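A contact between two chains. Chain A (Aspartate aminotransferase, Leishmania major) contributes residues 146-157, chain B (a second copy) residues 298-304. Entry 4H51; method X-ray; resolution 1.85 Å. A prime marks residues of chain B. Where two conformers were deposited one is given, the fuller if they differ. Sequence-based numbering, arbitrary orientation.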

ATOM      1  N   THR A 146       3.268  24.360  -0.237  1.00 14.41           N
ATOM      2  CA  THR A 146       3.712  23.048  -0.617  1.00 14.33           C
ATOM      3  C   THR A 146       2.533  22.149  -1.019  1.00 14.48           C
ATOM      4  O   THR A 146       1.380  22.578  -0.981  1.00 15.55           O
ATOM      5  CB  THR A 146       4.497  22.344   0.538  1.00 13.71           C
ATOM      6  OG1 THR A 146       5.187  21.181   0.021  1.00 12.88           O
ATOM      7  CG2 THR A 146       3.559  21.947   1.767  1.00 13.79           C
ATOM      8  N   TRP A 147       2.830  20.911  -1.360  1.00 14.59           N
ATOM      9  CA  TRP A 147       1.796  19.903  -1.585  1.00 15.73           C
ATOM     10  C   TRP A 147       0.997  19.673  -0.300  1.00 16.26           C
ATOM     11  O   TRP A 147       1.596  19.339   0.711  1.00 14.46           O
ATOM     12  CB  TRP A 147       2.533  18.625  -1.990  1.00 17.19           C
ATOM     13  CG  TRP A 147       1.693  17.454  -2.426  1.00 17.59           C
ATOM     14  CD1 TRP A 147       0.721  17.444  -3.406  1.00 19.21           C
ATOM     15  CD2 TRP A 147       1.796  16.070  -1.978  1.00 18.64           C
ATOM     16  NE1 TRP A 147       0.169  16.186  -3.544  1.00 19.66           N
ATOM     17  CE2 TRP A 147       0.776  15.320  -2.713  1.00 18.56           C
ATOM     18  CE3 TRP A 147       2.575  15.400  -1.048  1.00 17.84           C
ATOM     19  CZ2 TRP A 147       0.609  13.968  -2.546  1.00 17.74           C
ATOM     20  CZ3 TRP A 147       2.355  14.040  -0.874  1.00 17.74           C
ATOM     21  CH2 TRP A 147       1.416  13.353  -1.622  1.00 17.10           C
ATOM     22  N   PRO A 148      -0.350  19.836  -0.308  1.00 18.42           N
ATOM     23  CA  PRO A 148      -1.095  19.815   0.977  1.00 19.84           C
ATOM     24  C   PRO A 148      -0.958  18.529   1.775  1.00 18.64           C
ATOM     25  O   PRO A 148      -0.885  18.533   3.031  1.00 19.03           O
ATOM     26  CB  PRO A 148      -2.564  20.020   0.543  1.00 21.82           C
ATOM     27  CG  PRO A 148      -2.460  20.763  -0.717  1.00 21.52           C
ATOM     28  CD  PRO A 148      -1.186  20.337  -1.410  1.00 20.20           C
ATOM     29  N   ASN A 149      -0.854  17.427   1.049  1.00 17.17           N
ATOM     30  CA  ASN A 149      -0.713  16.159   1.698  1.00 15.60           C
ATOM     31  C   ASN A 149       0.614  16.038   2.435  1.00 14.98           C
ATOM     32  O   ASN A 149       0.720  15.157   3.223  1.00 14.74           O
ATOM     33  CB  ASN A 149      -0.891  15.005   0.720  1.00 15.25           C
ATOM     34  CG  ASN A 149      -1.402  13.759   1.399  1.00 15.16           C
ATOM     35  OD1 ASN A 149      -2.145  13.877   2.372  1.00 16.01           O
ATOM     36  ND2 ASN A 149      -1.013  12.543   0.889  1.00 13.92           N
ATOM     37  N   HIS A 150       1.616  16.909   2.222  1.00 14.30           N
ATOM     38  CA  HIS A 150       2.834  16.782   3.053  1.00 13.94           C
ATOM     39  C   HIS A 150       2.514  16.873   4.531  1.00 14.10           C
ATOM     40  O   HIS A 150       3.066  16.139   5.362  1.00 14.75           O
ATOM     41  CB  HIS A 150       3.859  17.861   2.733  1.00 14.10           C
ATOM     42  CG  HIS A 150       4.742  17.571   1.542  1.00 13.48           C
ATOM     43  ND1 HIS A 150       5.295  18.563   0.803  1.00 13.21           N
ATOM     44  CD2 HIS A 150       5.206  16.373   1.005  1.00 12.95           C
ATOM     45  CE1 HIS A 150       6.064  18.048  -0.142  1.00 13.43           C
ATOM     46  NE2 HIS A 150       6.006  16.697  -0.049  1.00 12.82           N
ATOM     47  N   TYR A 151       1.672  17.829   4.900  1.00 13.87           N
ATOM     48  CA  TYR A 151       1.309  18.029   6.309  0.70 14.56           C
ATOM     49  C   TYR A 151       0.710  16.801   6.933  1.00 14.15           C
ATOM     50  O   TYR A 151       1.095  16.381   8.023  1.00 14.31           O
ATOM     51  CB  TYR A 151       0.277  19.162   6.459  0.70 15.12           C
ATOM     52  CG  TYR A 151       0.877  20.499   6.347  0.70 15.83           C
ATOM     53  CD1 TYR A 151       0.999  21.119   5.098  0.70 16.19           C
ATOM     54  CD2 TYR A 151       1.341  21.169   7.487  0.70 16.45           C
ATOM     55  CE1 TYR A 151       1.569  22.353   4.975  0.70 16.37           C
ATOM     56  CE2 TYR A 151       1.890  22.423   7.382  0.70 16.97           C
ATOM     57  CZ  TYR A 151       2.024  22.989   6.125  0.70 16.49           C
ATOM     58  OH  TYR A 151       2.553  24.194   6.019  0.70 16.13           O
ATOM     59  N   GLY A 152      -0.274  16.237   6.253  1.00 13.66           N
ATOM     60  CA  GLY A 152      -0.991  15.110   6.796  1.00 13.93           C
ATOM     61  C   GLY A 152      -0.136  13.864   6.905  1.00 13.52           C
ATOM     62  O   GLY A 152      -0.200  13.133   7.894  1.00 13.56           O
ATOM     63  N   VAL A 153       0.714  13.670   5.909  1.00 12.99           N
ATOM     64  CA  VAL A 153       1.585  12.479   5.862  1.00 12.14           C
ATOM     65  C   VAL A 153       2.589  12.574   7.010  1.00 12.73           C
ATOM     66  O   VAL A 153       2.784  11.608   7.755  1.00 13.07           O
ATOM     67  CB  VAL A 153       2.281  12.368   4.465  1.00 11.60           C
ATOM     68  CG1 VAL A 153       3.369  11.311   4.475  1.00 11.28           C
ATOM     69  CG2 VAL A 153       1.235  12.062   3.382  1.00 11.25           C
ATOM     70  N   VAL A 154       3.246  13.730   7.180  1.00 13.55           N
ATOM     71  CA  VAL A 154       4.307  13.865   8.153  0.50 13.95           C
ATOM     72  C   VAL A 154       3.706  13.794   9.572  1.00 14.81           C
ATOM     73  O   VAL A 154       4.245  13.186  10.452  1.00 14.51           O
ATOM     74  CB  VAL A 154       5.100  15.164   7.885  0.50 14.33           C
ATOM     75  CG1 VAL A 154       5.982  15.512   9.064  0.50 14.18           C
ATOM     76  CG2 VAL A 154       5.946  14.995   6.618  0.50 13.50           C
ATOM     77  N   LYS A 155       2.533  14.406   9.748  1.00 16.16           N
ATOM     78  CA  LYS A 155       1.828  14.351  11.052  1.00 17.35           C
ATOM     79  C   LYS A 155       1.450  12.910  11.403  1.00 16.63           C
ATOM     80  O   LYS A 155       1.676  12.475  12.529  1.00 16.22           O
ATOM     81  CB  LYS A 155       0.578  15.240  11.026  1.00 19.92           C
ATOM     82  CG  LYS A 155      -0.278  15.239  12.280  1.00 21.92           C
ATOM     83  CD  LYS A 155      -1.289  16.388  12.265  1.00 25.02           C
ATOM     84  CE  LYS A 155      -2.392  16.165  13.314  1.00 28.96           C
ATOM     85  NZ  LYS A 155      -3.238  17.387  13.597  1.00 35.88           N
ATOM     86  N   ALA A 156       0.928  12.157  10.440  1.00 15.69           N
ATOM     87  CA  ALA A 156       0.582  10.763  10.697  1.00 15.77           C
ATOM     88  C   ALA A 156       1.790   9.938  11.064  1.00 15.78           C
ATOM     89  O   ALA A 156       1.675   8.963  11.795  1.00 15.62           O
ATOM     90  CB  ALA A 156      -0.125  10.129   9.495  1.00 15.20           C
ATOM     91  N   ALA A 157       2.949  10.300  10.529  1.00 15.77           N
ATOM     92  CA  ALA A 157       4.195   9.561  10.774  1.00 16.21           C
ATOM     93  C   ALA A 157       4.765   9.867  12.147  1.00 17.61           C
ATOM     94  O   ALA A 157       5.819   9.341  12.507  1.00 19.00           O
ATOM     95  CB  ALA A 157       5.242   9.881   9.683  1.00 15.98           C
TER
ATOM     96  N   ILE B 298      -6.023   6.414   4.803  1.00 11.50           N
ATOM     97  CA  ILE B 298      -5.437   5.988   3.529  1.00 11.11           C
ATOM     98  C   ILE B 298      -4.617   7.120   2.900  1.00 11.84           C
ATOM     99  O   ILE B 298      -3.448   6.950   2.516  1.00 11.14           O
ATOM    100  CB  ILE B 298      -6.540   5.566   2.542  1.00 10.76           C
ATOM    101  CG1 ILE B 298      -7.247   4.287   3.034  1.00 10.28           C
ATOM    102  CG2 ILE B 298      -5.964   5.399   1.128  1.00 10.32           C
ATOM    103  CD1 ILE B 298      -8.571   4.025   2.344  1.00  9.65           C
ATOM    104  N   ARG B 299      -5.237   8.293   2.781  1.00 12.48           N
ATOM    105  CA  ARG B 299      -4.597   9.436   2.116  1.00 13.28           C
ATOM    106  C   ARG B 299      -3.266   9.810   2.760  1.00 13.58           C
ATOM    107  O   ARG B 299      -2.313  10.194   2.066  1.00 13.56           O
ATOM    108  CB  ARG B 299      -5.520  10.646   2.186  1.00 13.69           C
ATOM    109  CG  ARG B 299      -5.028  11.932   1.560  1.00 14.32           C
ATOM    110  CD  ARG B 299      -4.546  11.810   0.121  1.00 14.53           C
ATOM    111  NE  ARG B 299      -4.647  13.097  -0.558  1.00 14.87           N
ATOM    112  CZ  ARG B 299      -3.932  13.488  -1.622  1.00 15.49           C
ATOM    113  NH1 ARG B 299      -2.987  12.733  -2.163  1.00 15.43           N
ATOM    114  NH2 ARG B 299      -4.168  14.672  -2.169  1.00 15.55           N
ATOM    115  N   GLU B 300      -3.185   9.680   4.073  1.00 14.25           N
ATOM    116  CA  GLU B 300      -1.971  10.104   4.769  1.00 15.20           C
ATOM    117  C   GLU B 300      -0.856   9.046   4.706  1.00 14.69           C
ATOM    118  O   GLU B 300       0.278   9.282   5.167  1.00 14.27           O
ATOM    119  CB  GLU B 300      -2.304  10.612   6.170  1.00 16.33           C
ATOM    120  CG  GLU B 300      -2.541   9.559   7.183  1.00 16.44           C
ATOM    121  CD  GLU B 300      -3.341  10.010   8.418  1.00 17.65           C
ATOM    122  OE1 GLU B 300      -3.511   9.154   9.250  1.00 17.11           O
ATOM    123  OE2 GLU B 300      -3.795  11.173   8.552  1.00 22.48           O
ATOM    124  N   GLU B 301      -1.190   7.886   4.143  1.00 14.58           N
ATOM    125  CA  GLU B 301      -0.258   6.761   4.011  1.00 15.24           C
ATOM    126  C   GLU B 301       0.195   6.536   2.559  1.00 12.79           C
ATOM    127  O   GLU B 301       1.355   6.458   2.302  1.00 12.05           O
ATOM    128  CB  GLU B 301      -0.875   5.489   4.532  1.00 17.88           C
ATOM    129  CG  GLU B 301      -1.013   5.450   6.063  1.00 22.42           C
ATOM    130  CD  GLU B 301      -1.864   4.279   6.602  1.00 29.40           C
ATOM    131  OE1 GLU B 301      -2.471   3.515   5.803  1.00 32.06           O
ATOM    132  OE2 GLU B 301      -1.980   4.123   7.866  1.00 37.27           O
ATOM    133  N   TYR B 302      -0.736   6.376   1.642  1.00 11.22           N
ATOM    134  CA  TYR B 302      -0.380   6.018   0.284  1.00 10.80           C
ATOM    135  C   TYR B 302      -1.318   6.640  -0.747  1.00 10.72           C
ATOM    136  O   TYR B 302      -1.229   6.314  -1.892  1.00 10.62           O
ATOM    137  CB  TYR B 302      -0.305   4.502   0.120  1.00 10.44           C
ATOM    138  CG  TYR B 302      -1.576   3.761   0.411  1.00 10.38           C
ATOM    139  CD1 TYR B 302      -2.539   3.577  -0.564  1.00 10.41           C
ATOM    140  CD2 TYR B 302      -1.856   3.304   1.699  1.00 10.45           C
ATOM    141  CE1 TYR B 302      -3.725   2.911  -0.286  1.00 10.41           C
ATOM    142  CE2 TYR B 302      -3.045   2.623   1.996  1.00 10.26           C
ATOM    143  CZ  TYR B 302      -3.992   2.461   1.014  1.00 10.50           C
ATOM    144  OH  TYR B 302      -5.177   1.791   1.284  1.00 10.54           O
ATOM    145  N   THR B 303      -2.175   7.573  -0.325  1.00 10.74           N
ATOM    146  CA  THR B 303      -3.086   8.293  -1.202  1.00 11.03           C
ATOM    147  C   THR B 303      -4.232   7.433  -1.763  1.00 11.16           C
ATOM    148  O   THR B 303      -5.421   7.735  -1.542  1.00 11.29           O
ATOM    149  CB  THR B 303      -2.339   9.054  -2.335  1.00 11.15           C
ATOM    150  OG1 THR B 303      -1.637  10.161  -1.781  1.00 11.20           O
ATOM    151  CG2 THR B 303      -3.323   9.597  -3.356  1.00 11.29           C
ATOM    152  N   CYS B 304      -3.896   6.389  -2.528  1.00 11.29           N
ATOM    153  CA  CYS B 304      -4.918   5.536  -3.133  1.00 11.08           C
ATOM    154  C   CYS B 304      -4.320   4.209  -3.553  1.00 10.57           C
ATOM    155  O   CYS B 304      -3.075   4.112  -3.741  1.00 10.49           O
ATOM    156  CB  CYS B 304      -5.636   6.252  -4.277  1.00 11.87           C
ATOM    157  SG  CYS B 304      -4.612   6.718  -5.686  1.00 14.19           S
TER
HETATM  158  O   HOH W   1      -2.727  15.366  -4.776  1.00 33.61           O
HETATM  159  O   HOH W   2      -2.269  13.290   9.653  1.00 18.82           O
HETATM  160  O   HOH W   3       2.138   8.998   7.102  1.00 12.23           O

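The most unusual feature of this contact is how closely the two backbones approach: the CA of Val153 lies 4.4 Å from the CA of Glu300′, a spacing at which the main chains themselves are in contact. The main chains meet almost directly, and Val153 CA sits 3.5 Å from Glu300′ O, in line for a CA-H...O contact. Val153 CG2 lies 3.4 Å from Glu300′ O. The CA-to-CB bond of Val153 runs sideways to the partner, and its CG2 methyl still packs against the carbonyl. Water 3 gives the carbonyl a conventional partner, donating to Glu300′ O (2.7 Å) and to Val153 O (2.8 Å).

Gly152, the residue before Val153, offers only backbone to the neighbour, with Gly152 O lying 3.7 Å from Glu300′ CB. Water 2 donates to Gly152 O (2.7 Å) and to Glu300′ OE2 (2.8 Å), so the carboxylate is tied to the helix backbone through solvent. The aliphatic part of Glu300′ is used as well: Glu300′ CG packs 3.4 Å from Ala156 CB, a small apolar methyl that matches the aliphatic stem of the glutamate.

The single direct hydrogen bond across the contact comes from Asn149, whose CB points toward chain B. Asn149 ND2 donates to Arg299′ O at 2.9 Å and nearly linearly, 169° at the hydrogen; a carboxamide suits this place because its NH2 can serve a backbone carbonyl without bringing charge. The amide also lies over one face of the Arg299′ guanidinium. Within chain B, Arg299′ NH1 donates to Thr303′ OG1 (2.9 Å), and Trp147 CZ2 lies 3.8 Å from Arg299′ NH1. Water 1 accepts from both Trp147 NE1 (3.3 Å) and Arg299′ NH2 (3.1 Å), joining two donors that could not bond each other.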